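Putative anti-sigma factor antagonist TM_1081 (Thermotoga maritima, PDB 3F43) probably acts as an anti-anti-sigma factor when phosphorylated, countering an anti-sigma factor and so releasing a sigma factor from inhibition. Local coordinates at residues 43-48 and 75-80; 31-36 and 68-72. All coordinates share one frame; numbering follows the deposited sequence. Where two conformers were deposited one is given.

Contact 1 of 2, residues 43-48 and 75-80; sequences VFDEFL and NILKSI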
loop_
_atom_site.group_PDB
_atom_site.type_symbol
_atom_site.label_atom_id
_atom_site.label_comp_id
_atom_site.label_asym_id
_atom_site.label_seq_id
_atom_site.Cartn_x
_atom_site.Cartn_y
_atom_site.Cartn_z
ATOM N N VAL A 43 -13.140 -4.394 7.704
ATOM C CA VAL A 43 -13.569 -2.991 7.646
ATOM C C VAL A 43 -14.546 -2.793 6.467
ATOM O O VAL A 43 -15.583 -2.134 6.595
ATOM C CB VAL A 43 -12.366 -2.016 7.550
ATOM C CG1 VAL A 43 -12.866 -0.559 7.233
ATOM C CG2 VAL A 43 -11.499 -2.095 8.847
ATOM N N PHE A 44 -14.209 -3.362 5.322
ATOM C CA PHE A 44 -15.113 -3.303 4.156
ATOM C C PHE A 44 -16.423 -4.026 4.398
ATOM O O PHE A 44 -17.508 -3.510 4.128
ATOM C CB PHE A 44 -14.430 -3.780 2.869
ATOM C CG PHE A 44 -13.551 -2.726 2.240
ATOM C CD1 PHE A 44 -12.316 -2.435 2.740
ATOM C CD2 PHE A 44 -13.989 -2.018 1.131
ATOM C CE1 PHE A 44 -11.515 -1.435 2.149
ATOM C CE2 PHE A 44 -13.183 -1.034 0.562
ATOM C CZ PHE A 44 -11.971 -0.754 1.049
ATOM N N ASP A 45 -16.364 -5.250 4.908
ATOM C CA ASP A 45 -17.603 -5.980 5.105
ATOM C C ASP A 45 -18.521 -5.379 6.161
ATOM O O ASP A 45 -19.763 -5.342 5.973
ATOM C CB ASP A 45 -17.342 -7.431 5.470
ATOM C CG ASP A 45 -16.793 -8.265 4.341
ATOM O OD1 ASP A 45 -16.848 -7.888 3.154
ATOM O OD2 ASP A 45 -16.318 -9.366 4.660
ATOM N N GLU A 46 -17.952 -4.956 7.287
ATOM C CA GLU A 46 -18.737 -4.450 8.407
ATOM C C GLU A 46 -19.175 -3.000 8.299
ATOM O O GLU A 46 -20.233 -2.646 8.803
ATOM C CB GLU A 46 -17.945 -4.609 9.718
ATOM C CG GLU A 46 -17.651 -6.042 10.045
ATOM C CD GLU A 46 -18.904 -6.865 10.310
ATOM O OE1 GLU A 46 -19.833 -6.368 10.988
ATOM O OE2 GLU A 46 -18.975 -8.010 9.833
ATOM N N PHE A 47 -18.355 -2.165 7.670
ATOM C CA PHE A 47 -18.584 -0.744 7.691
ATOM C C PHE A 47 -18.758 -0.186 6.268
ATOM O O PHE A 47 -19.827 0.297 5.930
ATOM C CB PHE A 47 -17.487 -0.068 8.489
ATOM C CG PHE A 47 -17.313 -0.667 9.866
ATOM C CD1 PHE A 47 -18.368 -0.680 10.753
ATOM C CD2 PHE A 47 -16.120 -1.263 10.223
ATOM C CE1 PHE A 47 -18.240 -1.275 11.990
ATOM C CE2 PHE A 47 -15.984 -1.884 11.461
ATOM C CZ PHE A 47 -17.033 -1.865 12.332
ATOM N N LEU A 48 -17.684 -0.191 5.481
ATOM C CA LEU A 48 -17.691 0.556 4.216
ATOM C C LEU A 48 -18.774 0.036 3.276
ATOM O O LEU A 48 -19.510 0.817 2.679
ATOM C CB LEU A 48 -16.321 0.518 3.539
ATOM C CG LEU A 48 -15.204 1.221 4.293
ATOM C CD1 LEU A 48 -13.802 0.992 3.716
ATOM C CD2 LEU A 48 -15.471 2.719 4.445
ATOM N N ASN A 75 -6.341 1.571 0.783
ATOM C CA ASN A 75 -7.598 1.064 0.255
ATOM C C ASN A 75 -8.794 1.704 0.939
ATOM O O ASN A 75 -9.803 2.027 0.298
ATOM C CB ASN A 75 -7.664 -0.448 0.403
ATOM C CG ASN A 75 -6.866 -1.165 -0.655
ATOM O OD1 ASN A 75 -6.770 -0.714 -1.791
ATOM N ND2 ASN A 75 -6.312 -2.304 -0.278
ATOM N N ILE A 76 -8.712 1.877 2.248
ATOM C CA ILE A 76 -9.774 2.556 3.006
ATOM C C ILE A 76 -9.930 4.018 2.569
ATOM O O ILE A 76 -11.050 4.519 2.327
ATOM C CB ILE A 76 -9.533 2.473 4.546
ATOM C CG1 ILE A 76 -9.614 1.028 5.001
ATOM C CG2 ILE A 76 -10.552 3.321 5.347
ATOM C CD1 ILE A 76 -9.057 0.819 6.423
ATOM N N LEU A 77 -8.792 4.671 2.445
ATOM C CA LEU A 77 -8.764 6.048 2.009
ATOM C C LEU A 77 -9.407 6.225 0.636
ATOM O O LEU A 77 -10.205 7.150 0.425
ATOM C CB LEU A 77 -7.324 6.557 1.964
ATOM C CG LEU A 77 -7.138 7.977 1.462
ATOM C CD1 LEU A 77 -8.022 9.036 2.218
ATOM C CD2 LEU A 77 -5.680 8.336 1.555
ATOM N N LYS A 78 -9.072 5.328 -0.299
ATOM C CA LYS A 78 -9.639 5.357 -1.642
ATOM C C LYS A 78 -11.147 5.193 -1.609
ATOM O O LYS A 78 -11.866 5.926 -2.262
ATOM C CB LYS A 78 -9.018 4.256 -2.517
ATOM C CG LYS A 78 -7.616 4.569 -2.984
ATOM C CD LYS A 78 -6.885 3.313 -3.562
ATOM C CE LYS A 78 -7.469 2.799 -4.845
ATOM N NZ LYS A 78 -6.537 1.764 -5.455
ATOM N N SER A 79 -11.631 4.242 -0.810
ATOM C CA SER A 79 -13.067 4.008 -0.734
ATOM C C SER A 79 -13.770 5.240 -0.183
ATOM O O SER A 79 -14.794 5.700 -0.720
ATOM C CB SER A 79 -13.363 2.801 0.156
ATOM O OG SER A 79 -14.744 2.648 0.349
ATOM N N ILE A 80 -13.237 5.755 0.929
ATOM C CA ILE A 80 -13.866 6.892 1.578
ATOM C C ILE A 80 -13.822 8.178 0.704
ATOM O O ILE A 80 -14.811 8.917 0.612
ATOM C CB ILE A 80 -13.329 7.118 3.017
ATOM C CG1 ILE A 80 -13.788 5.944 3.896
ATOM C CG2 ILE A 80 -13.813 8.433 3.576
ATOM C CD1 ILE A 80 -13.263 5.996 5.357
#
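F44 carries its CG anti to the carbonyl carbon (chi1 -80°), and this swings the ring out from helix 36-48 until its far end reaches helix 67-83; L48, with the same first torsion (chi1 -65°) one turn later, sends its two methyls to the same partner. At the edge of the F44 ring, near its plane, sits the backbone O of N75, 3.6 Å from CZ. S79 CB and I76 CG1 both approach the ring obliquely, the first 3.9 Å from F44 CE2 and the second 4.2 Å from F44 CE1. One face of the ring is taken by L48 CD1, one turn on in the same helix, 3.5 Å above the plane and over the centre.

Besides lying on F44, L48 CD1 stands 3.9 Å from S79 OG, and L48 CD2 runs into I80, 3.7 Å from its CG1, the two side chains crossing at about a right angle. V43 and I76 cross in the same way, V43 CG1 against I76 CD1. No hydrogen bond links the segments; this is mostly apolar packing, and the axes of the two short segments come no closer than 11.9 Å and are inclined at 33°. Across 44-48 the helix widens into a pi-type turn, where V43 O accepts from both F47 N and L48 N.

V43, L48 and I80 all rest on I55 of the parallel strand 54-58, with V43 also on L25 of strand 22-25 and I76 on F87 of strand 86-90, so the two helices pack side by side over the central sheet of this STAS domain.

Contact 2 of 2, residues 31-36 and 68-72; sequences LNIENA and FSLGV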
loop_
_atom_site.group_PDB
_atom_site.type_symbol
_atom_site.label_atom_id
_atom_site.label_comp_id
_atom_site.label_asym_id
_atom_site.label_seq_id
_atom_site.Cartn_x
_atom_site.Cartn_y
_atom_site.Cartn_z
ATOM N N LEU A 31 -0.818 -4.161 13.251
ATOM C CA LEU A 31 -1.415 -4.283 11.920
ATOM C C LEU A 31 -0.276 -4.381 10.937
ATOM O O LEU A 31 0.523 -3.435 10.802
ATOM C CB LEU A 31 -2.245 -3.056 11.575
ATOM C CG LEU A 31 -3.546 -2.913 12.330
ATOM C CD1 LEU A 31 -4.229 -1.652 11.819
ATOM C CD2 LEU A 31 -4.385 -4.179 12.146
ATOM N N ASN A 32 -0.173 -5.532 10.284
ATOM C CA ASN A 32 0.995 -5.862 9.437
ATOM C C ASN A 32 0.615 -6.964 8.460
ATOM O O ASN A 32 -0.563 -7.313 8.397
ATOM C CB ASN A 32 2.205 -6.232 10.301
ATOM C CG ASN A 32 1.956 -7.483 11.177
ATOM O OD1 ASN A 32 1.129 -8.348 10.845
ATOM N ND2 ASN A 32 2.687 -7.590 12.301
ATOM N N ILE A 33 1.574 -7.486 7.714
ATOM C CA ILE A 33 1.361 -8.511 6.694
ATOM C C ILE A 33 0.528 -9.697 7.195
ATOM O O ILE A 33 -0.279 -10.234 6.447
ATOM C CB ILE A 33 2.705 -8.989 6.072
ATOM C CG1 ILE A 33 2.488 -9.959 4.919
ATOM C CG2 ILE A 33 3.686 -9.562 7.137
ATOM C CD1 ILE A 33 3.737 -10.222 4.093
ATOM N N GLU A 34 0.705 -10.105 8.440
ATOM C CA GLU A 34 -0.027 -11.269 8.929
ATOM C C GLU A 34 -1.547 -11.077 9.045
ATOM O O GLU A 34 -2.311 -12.061 8.760
ATOM C CB GLU A 34 0.544 -11.739 10.267
ATOM C CG GLU A 34 1.901 -12.411 10.134
ATOM C CD GLU A 34 2.454 -13.002 11.436
ATOM O OE1 GLU A 34 2.380 -12.323 12.489
ATOM O OE2 GLU A 34 2.999 -14.131 11.382
ATOM N N ASN A 35 -1.974 -9.877 9.436
ATOM C CA ASN A 35 -3.400 -9.556 9.636
ATOM C C ASN A 35 -4.019 -8.530 8.702
ATOM O O ASN A 35 -5.209 -8.196 8.809
ATOM C CB ASN A 35 -3.725 -9.287 11.109
ATOM C CG ASN A 35 -3.135 -8.026 11.607
ATOM O OD1 ASN A 35 -2.395 -7.354 10.879
ATOM N ND2 ASN A 35 -3.461 -7.671 12.865
ATOM N N ALA A 36 -3.222 -7.985 7.774
ATOM C CA ALA A 36 -3.692 -6.878 6.968
ATOM C C ALA A 36 -4.928 -7.207 6.148
ATOM O O ALA A 36 -5.883 -6.470 6.179
ATOM C CB ALA A 36 -2.574 -6.319 6.067
ATOM N N PHE A 68 2.095 -3.677 3.887
ATOM C CA PHE A 68 0.759 -4.261 3.820
ATOM C C PHE A 68 -0.249 -3.495 4.620
ATOM O O PHE A 68 -1.365 -3.234 4.116
ATOM C CB PHE A 68 0.780 -5.757 4.238
ATOM C CG PHE A 68 1.204 -6.681 3.145
ATOM C CD1 PHE A 68 2.481 -6.619 2.615
ATOM C CD2 PHE A 68 0.333 -7.631 2.662
ATOM C CE1 PHE A 68 2.855 -7.458 1.589
ATOM C CE2 PHE A 68 0.716 -8.496 1.665
ATOM C CZ PHE A 68 1.973 -8.412 1.118
ATOM N N SER A 69 0.107 -3.035 5.808
ATOM C CA SER A 69 -0.867 -2.228 6.571
ATOM C C SER A 69 -1.044 -0.857 5.892
ATOM O O SER A 69 -2.155 -0.293 5.857
ATOM C CB SER A 69 -0.566 -2.149 8.075
ATOM O OG SER A 69 0.810 -2.203 8.424
ATOM N N LEU A 70 0.005 -0.348 5.260
ATOM C CA LEU A 70 -0.150 0.876 4.478
ATOM C C LEU A 70 -1.099 0.657 3.307
ATOM O O LEU A 70 -1.936 1.512 2.997
ATOM C CB LEU A 70 1.170 1.384 3.908
ATOM C CG LEU A 70 1.984 2.304 4.766
ATOM C CD1 LEU A 70 3.355 2.540 4.072
ATOM C CD2 LEU A 70 1.213 3.626 5.017
ATOM N N GLY A 71 -0.991 -0.479 2.622
ATOM C CA GLY A 71 -1.889 -0.774 1.522
ATOM C C GLY A 71 -3.349 -0.805 1.966
ATOM O O GLY A 71 -4.241 -0.309 1.259
ATOM N N VAL A 72 -3.592 -1.337 3.154
ATOM C CA VAL A 72 -4.942 -1.337 3.736
ATOM C C VAL A 72 -5.439 0.090 4.007
ATOM O O VAL A 72 -6.572 0.455 3.639
ATOM C CB VAL A 72 -5.053 -2.266 4.914
ATOM C CG1 VAL A 72 -6.400 -2.048 5.646
ATOM C CG2 VAL A 72 -4.858 -3.734 4.371
#
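The F68 ring takes I33 over one face: CG1 sits 3.8 Å from the ring centroid and 6° off the normal, a CH-pi contact almost straight above the centre. I33 CD1 continues over the same face toward the far rim, 3.8 Å from F68 CE1. With CG1 anti to the backbone N (chi1 -175°), the longer branch of I33 is laid across the ring. I108 of the second subunit packs against both I33 and F68.

A36 CB points at helix 67-83 and packs against F68 CB (3.9 Å) and V72 CG2 (3.8 Å), which lie one turn apart. Replacing F68 with an alanine would probably leave I33 without the ring it lies on and open a gap at the subunit boundary.

The one hydrogen bond across the contact runs from S69 OG to L31 O, 2.7 Å long, with the donor lifted 48° out of the carbonyl plane. The loop braces itself: N35 OD1 accepts from N32 N in plane, and N32 OD1 accepts from E34 N in an Asx turn.

S69 OG is gripped twice, giving to L31 O and accepting from D66 N, which fixes the rotation of its hydroxyl. D66, just before the helix, also holds the loop, its OD2 accepting from I33 N. These polar ties, with a hydrophobic patch alongside, lie next to S67, the phosphorylation site inferred from relatives and unmodified here.

Contacts 1 and 2 share helix 67-83 and lie along it, their centres about 14 Å apart: 68-72 near its start meets the loop 31-36, and 75-80 further on meets the later part of helix 36-48. That loop leads straight into helix 36-48, so the same two chain regions come together twice, first by a hydrogen bond and a CH-pi contact, then by mainly apolar packing without a hydrogen bond. Contact 1 is nearer the chain centre, about 9 Å from it against 12 Å for contact 2. Contact 2 adjoins S67, the probable phosphorylation site. K78, on the 75-80 segment but outside the contact proper, packs on F68 of the second subunit, the counterpart of a contact 2 residue.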